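Local atomic coordinates of exonuclease VapC9 (Pyrobaculum aerophilum, PDB entry 1V8P), a protein that acts as a magnesium-dependent PIN-domain nuclease with slow exonuclease activity on single-stranded DNA and is probably the ribonuclease toxin of a toxin-antitoxin pair. Residues C[96-107]-C[115-123]; C[36-44]-C[85-93]. The protein carries 1 engineered substitution. All coordinates share one frame; numbering follows the deposited sequence.

Interaction 1: C[96-107]-C[115-123]; sequences LEDPPLDEVLRV and FYDASYAYV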
loop_
_atom_site.group_PDB
_atom_site.type_symbol
_atom_site.label_atom_id
_atom_site.label_comp_id
_atom_site.label_asym_id
_atom_site.label_seq_id
_atom_site.Cartn_x
_atom_site.Cartn_y
_atom_site.Cartn_z
ATOM N N LEU C 96 14.990 1.367 -19.140
ATOM C CA LEU C 96 15.857 2.509 -18.898
ATOM C C LEU C 96 16.573 2.359 -17.572
ATOM O O LEU C 96 16.242 1.487 -16.778
ATOM C CB LEU C 96 15.038 3.805 -18.902
ATOM C CG LEU C 96 14.129 3.896 -20.130
ATOM C CD1 LEU C 96 13.444 5.245 -20.173
ATOM C CD2 LEU C 96 14.957 3.658 -21.383
ATOM N N GLU C 97 17.560 3.217 -17.344
ATOM C CA GLU C 97 18.332 3.191 -16.106
ATOM C C GLU C 97 17.516 3.776 -14.982
ATOM O O GLU C 97 16.591 4.542 -15.209
ATOM C CB GLU C 97 19.607 4.028 -16.234
ATOM C CG GLU C 97 20.570 3.623 -17.337
ATOM C CD GLU C 97 21.908 4.362 -17.236
ATOM O OE1 GLU C 97 21.914 5.595 -16.981
ATOM O OE2 GLU C 97 22.959 3.709 -17.416
ATOM N N ASP C 98 17.867 3.441 -13.760
ATOM C CA ASP C 98 17.151 4.004 -12.633
ATOM C C ASP C 98 17.497 5.478 -12.497
ATOM O O ASP C 98 18.629 5.886 -12.723
ATOM C CB ASP C 98 17.521 3.269 -11.346
ATOM C CG ASP C 98 17.179 1.795 -11.409
ATOM O OD1 ASP C 98 17.923 1.000 -10.806
ATOM O OD2 ASP C 98 16.172 1.439 -12.061
ATOM N N PRO C 99 16.503 6.300 -12.152
ATOM C CA PRO C 99 16.635 7.749 -11.963
ATOM C C PRO C 99 17.361 8.069 -10.657
ATOM O O PRO C 99 17.501 7.217 -9.795
ATOM C CB PRO C 99 15.184 8.222 -11.896
ATOM C CG PRO C 99 14.429 7.148 -12.608
ATOM C CD PRO C 99 15.090 5.893 -12.178
ATOM N N PRO C 100 17.840 9.307 -10.501
ATOM C CA PRO C 100 18.535 9.711 -9.272
ATOM C C PRO C 100 17.482 9.750 -8.174
ATOM O O PRO C 100 16.438 10.367 -8.352
ATOM C CB PRO C 100 19.031 11.118 -9.605
ATOM C CG PRO C 100 19.182 11.092 -11.070
ATOM C CD PRO C 100 17.961 10.350 -11.531
ATOM N N LEU C 101 17.721 9.108 -7.043
ATOM C CA LEU C 101 16.697 9.124 -5.996
ATOM C C LEU C 101 16.235 10.529 -5.594
ATOM O O LEU C 101 15.042 10.824 -5.631
ATOM C CB LEU C 101 17.180 8.374 -4.747
ATOM C CG LEU C 101 16.185 8.409 -3.576
ATOM C CD1 LEU C 101 15.727 7.013 -3.266
ATOM C CD2 LEU C 101 16.829 9.038 -2.341
ATOM N N ASP C 102 17.178 11.390 -5.219
ATOM C CA ASP C 102 16.878 12.758 -4.779
ATOM C C ASP C 102 16.011 13.593 -5.736
ATOM O O ASP C 102 15.097 14.291 -5.296
ATOM C CB ASP C 102 18.188 13.491 -4.440
ATOM C CG ASP C 102 19.123 13.627 -5.634
ATOM O OD1 ASP C 102 19.224 12.688 -6.461
ATOM O OD2 ASP C 102 19.778 14.681 -5.730
ATOM N N GLU C 103 16.284 13.515 -7.032
ATOM C CA GLU C 103 15.491 14.244 -8.019
ATOM C C GLU C 103 14.043 13.795 -7.918
ATOM O O GLU C 103 13.136 14.608 -7.745
ATOM C CB GLU C 103 15.985 13.952 -9.431
ATOM C CG GLU C 103 17.406 14.393 -9.697
ATOM C CD GLU C 103 17.521 15.874 -9.961
ATOM O OE1 GLU C 103 17.122 16.677 -9.079
ATOM O OE2 GLU C 103 18.015 16.229 -11.060
ATOM N N VAL C 104 13.839 12.489 -8.028
ATOM C CA VAL C 104 12.510 11.917 -7.948
ATOM C C VAL C 104 11.792 12.319 -6.662
ATOM O O VAL C 104 10.623 12.718 -6.701
ATOM C CB VAL C 104 12.561 10.372 -8.044
ATOM C CG1 VAL C 104 11.171 9.776 -7.833
ATOM C CG2 VAL C 104 13.110 9.970 -9.397
ATOM N N LEU C 105 12.477 12.221 -5.526
ATOM C CA LEU C 105 11.841 12.571 -4.258
ATOM C C LEU C 105 11.314 13.987 -4.346
ATOM O O LEU C 105 10.211 14.284 -3.882
ATOM C CB LEU C 105 12.831 12.486 -3.097
ATOM C CG LEU C 105 12.292 12.113 -1.711
ATOM C CD1 LEU C 105 13.183 12.774 -0.671
ATOM C CD2 LEU C 105 10.842 12.534 -1.523
ATOM N N ARG C 106 12.097 14.867 -4.959
ATOM C CA ARG C 106 11.670 16.245 -5.073
ATOM C C ARG C 106 10.421 16.365 -5.926
ATOM O O ARG C 106 9.497 17.092 -5.561
ATOM C CB ARG C 106 12.777 17.134 -5.633
ATOM C CG ARG C 106 12.465 18.603 -5.401
ATOM C CD ARG C 106 13.621 19.497 -5.720
ATOM N NE ARG C 106 13.963 19.435 -7.131
ATOM C CZ ARG C 106 14.785 20.291 -7.729
ATOM N NH1 ARG C 106 15.343 21.275 -7.029
ATOM N NH2 ARG C 106 15.046 20.162 -9.027
ATOM N N VAL C 107 10.387 15.659 -7.058
ATOM C CA VAL C 107 9.209 15.693 -7.925
ATOM C C VAL C 107 8.017 15.148 -7.157
ATOM O O VAL C 107 6.905 15.655 -7.279
ATOM C CB VAL C 107 9.414 14.860 -9.226
ATOM C CG1 VAL C 107 8.055 14.559 -9.886
ATOM C CG2 VAL C 107 10.307 15.636 -10.205
ATOM N N PHE C 115 6.373 8.268 -4.478
ATOM C CA PHE C 115 7.706 8.205 -5.042
ATOM C C PHE C 115 7.686 7.309 -6.290
ATOM O O PHE C 115 8.399 7.551 -7.246
ATOM C CB PHE C 115 8.687 7.649 -4.011
ATOM C CG PHE C 115 10.080 7.460 -4.543
ATOM C CD1 PHE C 115 11.077 8.394 -4.268
ATOM C CD2 PHE C 115 10.387 6.363 -5.325
ATOM C CE1 PHE C 115 12.368 8.231 -4.767
ATOM C CE2 PHE C 115 11.669 6.190 -5.830
ATOM C CZ PHE C 115 12.667 7.129 -5.548
ATOM N N TYR C 116 6.851 6.278 -6.280
ATOM C CA TYR C 116 6.783 5.369 -7.420
ATOM C C TYR C 116 6.295 6.089 -8.659
ATOM O O TYR C 116 6.970 6.067 -9.673
ATOM C CB TYR C 116 5.883 4.172 -7.108
ATOM C CG TYR C 116 6.453 3.271 -6.056
ATOM C CD1 TYR C 116 7.596 2.523 -6.302
ATOM C CD2 TYR C 116 5.866 3.173 -4.793
ATOM C CE1 TYR C 116 8.148 1.688 -5.318
ATOM C CE2 TYR C 116 6.412 2.344 -3.804
ATOM C CZ TYR C 116 7.556 1.600 -4.078
ATOM O OH TYR C 116 8.097 0.757 -3.123
ATOM N N ASP C 117 5.135 6.738 -8.578
ATOM C CA ASP C 117 4.604 7.481 -9.717
ATOM C C ASP C 117 5.546 8.627 -10.148
ATOM O O ASP C 117 5.643 8.923 -11.324
ATOM C CB ASP C 117 3.205 8.033 -9.385
ATOM C CG ASP C 117 2.119 6.940 -9.375
ATOM O OD1 ASP C 117 1.041 7.163 -8.774
ATOM O OD2 ASP C 117 2.334 5.857 -9.972
ATOM N N ALA C 118 6.258 9.247 -9.207
ATOM C CA ALA C 118 7.172 10.343 -9.539
ATOM C C ALA C 118 8.381 9.864 -10.319
ATOM O O ALA C 118 9.005 10.651 -11.041
ATOM C CB ALA C 118 7.626 11.069 -8.292
ATOM N N SER C 119 8.724 8.587 -10.174
ATOM C CA SER C 119 9.853 8.030 -10.901
ATOM C C SER C 119 9.523 8.116 -12.397
ATOM O O SER C 119 10.384 8.419 -13.234
ATOM C CB SER C 119 10.088 6.571 -10.482
ATOM O OG SER C 119 10.527 6.488 -9.137
ATOM N N TYR C 120 8.258 7.873 -12.719
ATOM C CA TYR C 120 7.801 7.933 -14.100
ATOM C C TYR C 120 7.749 9.358 -14.672
ATOM O O TYR C 120 8.206 9.597 -15.790
ATOM C CB TYR C 120 6.433 7.273 -14.215
ATOM C CG TYR C 120 6.521 5.784 -14.017
ATOM C CD1 TYR C 120 6.280 5.204 -12.765
ATOM C CD2 TYR C 120 6.887 4.950 -15.082
ATOM C CE1 TYR C 120 6.396 3.839 -12.580
ATOM C CE2 TYR C 120 7.006 3.585 -14.910
ATOM C CZ TYR C 120 6.758 3.025 -13.657
ATOM O OH TYR C 120 6.849 1.661 -13.488
ATOM N N ALA C 121 7.201 10.293 -13.903
ATOM C CA ALA C 121 7.098 11.679 -14.324
ATOM C C ALA C 121 8.494 12.250 -14.584
ATOM O O ALA C 121 8.739 12.879 -15.616
ATOM C CB ALA C 121 6.375 12.503 -13.240
ATOM N N TYR C 122 9.406 12.014 -13.646
ATOM C CA TYR C 122 10.765 12.515 -13.778
ATOM C C TYR C 122 11.520 11.980 -14.996
ATOM O O TYR C 122 12.152 12.744 -15.716
ATOM C CB TYR C 122 11.567 12.207 -12.519
ATOM C CG TYR C 122 12.994 12.688 -12.602
ATOM C CD1 TYR C 122 13.332 14.019 -12.305
ATOM C CD2 TYR C 122 13.999 11.841 -13.059
ATOM C CE1 TYR C 122 14.643 14.482 -12.472
ATOM C CE2 TYR C 122 15.302 12.291 -13.233
ATOM C CZ TYR C 122 15.622 13.604 -12.942
ATOM O OH TYR C 122 16.926 14.012 -13.139
ATOM N N VAL C 123 11.457 10.677 -15.229
ATOM C CA VAL C 123 12.168 10.072 -16.348
ATOM C C VAL C 123 11.615 10.502 -17.678
ATOM O O VAL C 123 12.373 10.774 -18.612
ATOM C CB VAL C 123 12.128 8.536 -16.287
ATOM C CG1 VAL C 123 12.775 7.930 -17.543
ATOM C CG2 VAL C 123 12.837 8.076 -15.049
#
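Val104 fits as a knob into a hole made by Phe115, Ala118, Ser119 and Tyr122. Its CG1 lies over one face of the Phe115 ring, 3.7 Å from the ring centroid, in a CH-pi contact. CG1 stands anti to the backbone N (chi1 175°). This rotamer also brings CG1 close to Ser119, with OG 3.6 Å away. That hydroxyl is occupied within its own helix, where Ser119 OG donates to Phe115 O at 3.0 Å. The other branch, CG2, leans toward CB of Tyr122. Helices 101-107 and 115-123 cross steeply, at 106°. They belong to the PIN domain, and helix 115-123 carries Asp117, a predicted magnesium ligand. The Tyr122 ring reaches among residues of the 96-107 segment. CB of Glu103 lies over one face of the ring, 3.4 Å from CE1 of Tyr122. Val107 CG2 meets the ring edge at CD1. The Glu103 chain bends at chi2 (-79°), bringing OE2 to 3.2 Å from Tyr122 OH. Pro100 CD approaches Tyr122 CE2 at 3.7 Å. Farther along, Leu96 CD1 packs on Val123 CG1, and both residues also touch Leu31 of strand 30-32.

Interaction 2: C[36-44]-C[85-93]; sequences ALYALAAHY and HLKKVLSSF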
loop_
_atom_site.group_PDB
_atom_site.type_symbol
_atom_site.label_atom_id
_atom_site.label_comp_id
_atom_site.label_asym_id
_atom_site.label_seq_id
_atom_site.Cartn_x
_atom_site.Cartn_y
_atom_site.Cartn_z
ATOM N N ALA C 36 -0.310 1.176 -17.608
ATOM C CA ALA C 36 -0.405 1.156 -19.070
ATOM C C ALA C 36 0.025 -0.200 -19.606
ATOM O O ALA C 36 -0.659 -0.808 -20.439
ATOM C CB ALA C 36 0.473 2.234 -19.675
ATOM N N LEU C 37 1.187 -0.644 -19.130
ATOM C CA LEU C 37 1.751 -1.926 -19.513
ATOM C C LEU C 37 0.654 -2.971 -19.360
ATOM O O LEU C 37 0.434 -3.793 -20.247
ATOM C CB LEU C 37 2.947 -2.248 -18.607
ATOM C CG LEU C 37 3.811 -3.497 -18.816
ATOM C CD1 LEU C 37 3.032 -4.748 -18.464
ATOM C CD2 LEU C 37 4.289 -3.535 -20.242
ATOM N N TYR C 38 -0.049 -2.918 -18.235
ATOM C CA TYR C 38 -1.123 -3.861 -17.982
ATOM C C TYR C 38 -2.206 -3.809 -19.059
ATOM O O TYR C 38 -2.686 -4.839 -19.499
ATOM C CB TYR C 38 -1.751 -3.602 -16.611
ATOM C CG TYR C 38 -1.856 -4.846 -15.759
ATOM C CD1 TYR C 38 -0.713 -5.447 -15.227
ATOM C CD2 TYR C 38 -3.095 -5.433 -15.499
ATOM C CE1 TYR C 38 -0.802 -6.605 -14.454
ATOM C CE2 TYR C 38 -3.196 -6.586 -14.730
ATOM C CZ TYR C 38 -2.050 -7.169 -14.209
ATOM O OH TYR C 38 -2.153 -8.313 -13.442
ATOM N N ALA C 39 -2.604 -2.618 -19.485
ATOM C CA ALA C 39 -3.633 -2.522 -20.523
ATOM C C ALA C 39 -3.072 -3.071 -21.839
ATOM O O ALA C 39 -3.705 -3.885 -22.510
ATOM C CB ALA C 39 -4.080 -1.066 -20.702
ATOM N N LEU C 40 -1.872 -2.623 -22.188
ATOM C CA LEU C 40 -1.194 -3.049 -23.400
ATOM C C LEU C 40 -1.056 -4.567 -23.515
ATOM O O LEU C 40 -1.053 -5.113 -24.625
ATOM C CB LEU C 40 0.198 -2.414 -23.457
ATOM C CG LEU C 40 0.248 -0.905 -23.694
ATOM C CD1 LEU C 40 1.660 -0.379 -23.446
ATOM C CD2 LEU C 40 -0.220 -0.606 -25.112
ATOM N N ALA C 41 -0.931 -5.244 -22.377
ATOM C CA ALA C 41 -0.761 -6.695 -22.374
ATOM C C ALA C 41 -1.804 -7.433 -23.207
ATOM O O ALA C 41 -1.560 -8.542 -23.657
ATOM C CB ALA C 41 -0.757 -7.231 -20.936
ATOM N N ALA C 42 -2.957 -6.811 -23.418
ATOM C CA ALA C 42 -4.034 -7.422 -24.199
ATOM C C ALA C 42 -4.182 -6.783 -25.581
ATOM O O ALA C 42 -5.245 -6.866 -26.198
ATOM C CB ALA C 42 -5.355 -7.309 -23.437
ATOM N N HIS C 43 -3.121 -6.147 -26.062
ATOM C CA HIS C 43 -3.148 -5.499 -27.367
ATOM C C HIS C 43 -1.809 -5.694 -28.059
ATOM O O HIS C 43 -1.369 -4.832 -28.814
ATOM C CB HIS C 43 -3.416 -3.996 -27.217
ATOM C CG HIS C 43 -4.783 -3.666 -26.702
ATOM N ND1 HIS C 43 -5.919 -3.780 -27.476
ATOM C CD2 HIS C 43 -5.195 -3.213 -25.493
ATOM C CE1 HIS C 43 -6.970 -3.410 -26.765
ATOM N NE2 HIS C 43 -6.558 -3.061 -25.558
ATOM N N TYR C 44 -1.169 -6.828 -27.786
ATOM C CA TYR C 44 0.133 -7.165 -28.363
ATOM C C TYR C 44 0.307 -6.703 -29.812
ATOM O O TYR C 44 1.195 -5.911 -30.116
ATOM C CB TYR C 44 0.344 -8.677 -28.311
ATOM C CG TYR C 44 1.799 -9.101 -28.351
ATOM C CD1 TYR C 44 2.601 -9.018 -27.205
ATOM C CD2 TYR C 44 2.372 -9.616 -29.518
ATOM C CE1 TYR C 44 3.939 -9.443 -27.218
ATOM C CE2 TYR C 44 3.710 -10.045 -29.544
ATOM C CZ TYR C 44 4.485 -9.957 -28.390
ATOM O OH TYR C 44 5.792 -10.396 -28.383
ATOM N N HIS C 85 2.665 -15.078 -19.652
ATOM C CA HIS C 85 2.318 -14.141 -20.696
ATOM C C HIS C 85 2.863 -12.757 -20.325
ATOM O O HIS C 85 3.604 -12.151 -21.103
ATOM C CB HIS C 85 0.805 -14.112 -20.858
ATOM C CG HIS C 85 0.309 -13.023 -21.756
ATOM N ND1 HIS C 85 0.734 -12.877 -23.057
ATOM C CD2 HIS C 85 -0.592 -12.035 -21.541
ATOM C CE1 HIS C 85 0.119 -11.845 -23.607
ATOM N NE2 HIS C 85 -0.693 -11.318 -22.707
ATOM N N LEU C 86 2.515 -12.280 -19.126
ATOM C CA LEU C 86 2.959 -10.973 -18.635
ATOM C C LEU C 86 4.476 -10.857 -18.766
ATOM O O LEU C 86 5.015 -9.788 -19.039
ATOM C CB LEU C 86 2.567 -10.798 -17.156
ATOM C CG LEU C 86 2.282 -9.398 -16.558
ATOM C CD1 LEU C 86 2.643 -9.396 -15.078
ATOM C CD2 LEU C 86 3.077 -8.305 -17.260
ATOM N N LYS C 87 5.156 -11.976 -18.565
ATOM C CA LYS C 87 6.609 -12.022 -18.648
ATOM C C LYS C 87 7.105 -11.716 -20.058
ATOM O O LYS C 87 8.026 -10.915 -20.239
ATOM C CB LYS C 87 7.100 -13.405 -18.211
ATOM C CG LYS C 87 8.596 -13.569 -18.196
ATOM C CD LYS C 87 8.960 -14.961 -17.748
ATOM C CE LYS C 87 10.456 -15.123 -17.574
ATOM N NZ LYS C 87 10.741 -16.458 -16.968
ATOM N N LYS C 88 6.482 -12.353 -21.047
ATOM C CA LYS C 88 6.849 -12.173 -22.453
ATOM C C LYS C 88 6.598 -10.730 -22.859
ATOM O O LYS C 88 7.425 -10.102 -23.516
ATOM C CB LYS C 88 6.042 -13.128 -23.363
ATOM C CG LYS C 88 6.156 -14.598 -22.989
ATOM C CD LYS C 88 6.380 -15.476 -24.208
ATOM C CE LYS C 88 6.474 -16.957 -23.847
ATOM N NZ LYS C 88 5.138 -17.491 -23.441
ATOM N N VAL C 89 5.443 -10.217 -22.463
ATOM C CA VAL C 89 5.079 -8.839 -22.748
ATOM C C VAL C 89 6.167 -7.909 -22.212
ATOM O O VAL C 89 6.613 -7.013 -22.912
ATOM C CB VAL C 89 3.749 -8.487 -22.092
ATOM C CG1 VAL C 89 3.494 -6.999 -22.210
ATOM C CG2 VAL C 89 2.629 -9.292 -22.741
ATOM N N LEU C 90 6.608 -8.136 -20.983
ATOM C CA LEU C 90 7.640 -7.283 -20.406
ATOM C C LEU C 90 8.979 -7.416 -21.105
ATOM O O LEU C 90 9.742 -6.459 -21.168
ATOM C CB LEU C 90 7.830 -7.581 -18.913
ATOM C CG LEU C 90 6.753 -7.041 -17.978
ATOM C CD1 LEU C 90 6.987 -7.563 -16.566
ATOM C CD2 LEU C 90 6.787 -5.523 -17.993
ATOM N N SER C 91 9.273 -8.596 -21.628
ATOM C CA SER C 91 10.550 -8.800 -22.291
ATOM C C SER C 91 10.666 -7.975 -23.571
ATOM O O SER C 91 11.767 -7.697 -24.037
ATOM C CB SER C 91 10.739 -10.282 -22.616
ATOM O OG SER C 91 9.868 -10.701 -23.650
ATOM N N SER C 92 9.525 -7.573 -24.129
ATOM C CA SER C 92 9.499 -6.796 -25.366
ATOM C C SER C 92 9.941 -5.342 -25.247
ATOM O O SER C 92 10.222 -4.699 -26.257
ATOM C CB SER C 92 8.095 -6.822 -25.968
ATOM O OG SER C 92 7.640 -8.152 -26.133
ATOM N N PHE C 93 10.012 -4.830 -24.021
ATOM C CA PHE C 93 10.368 -3.439 -23.785
ATOM C C PHE C 93 11.799 -3.171 -23.429
ATOM O O PHE C 93 12.454 -4.000 -22.815
ATOM C CB PHE C 93 9.507 -2.856 -22.667
ATOM C CG PHE C 93 8.052 -2.773 -23.001
ATOM C CD1 PHE C 93 7.292 -3.921 -23.154
ATOM C CD2 PHE C 93 7.434 -1.536 -23.153
ATOM C CE1 PHE C 93 5.932 -3.841 -23.451
ATOM C CE2 PHE C 93 6.084 -1.450 -23.450
ATOM C CZ PHE C 93 5.332 -2.602 -23.598
#
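Leu37 is wedged between the side chains of Leu86, Leu90 and Phe93. CG is anti to the backbone N (chi1 -176°), which carries both methyls toward the 85-93 segment. Leu37 CD1 touches Leu86 CD2 at 3.8 Å, while CG of Leu37 meets Leu90 CD2 at 3.7 Å. Leu37 CD2 lies over one face of the Phe93 ring, 4.0 Å from its centroid, in a CH-pi contact. The edge of that ring faces Leu40 CD1. Val89 adds CG1 against Leu37 CD2, and its methyls also pack near the Ala41 backbone and CB.

One hydrogen bond joins the segments. His85 NE2 donates to Ala41 O at 3.1 Å, with the acceptor near the imidazole plane and an N-H...O angle of 149°. Val89 CG2 sits over one face of the imidazole, 3.7 Å above its plane. The Ala41 carbonyl belongs to a type I turn from Leu40 to His43.

Farther out, Trp47 meets the rings of both Phe93 and Tyr44, and its NE1 donates to Leu40 O. Leu37, Leu40 and Phe93 all touch Val32 of the parallel sheet. Such apolar packing of helices against a central parallel sheet is characteristic of the alpha/beta PIN domain.

In the fold
The two contacts lie on opposite sides of the chain's centre, about 22 Å apart between their centres. Both fall within one PIN domain, and they come in series. Interaction 2 closes at residue 93, and short strand 94-95 leads directly into interaction 1. Interaction 2 joins helices 34-40 and 79-91. Interaction 1 joins helices 101-111 and 115-127. Strand 30-32 is common ground, since side chains from both contacts reach it. Each contact includes a helix close to the predicted metal site: helix 34-40 follows Asp33, and helix 115-127 carries Asp117. Both also touch the second subunit, where Leu86 and Leu90 pack on its Leu101.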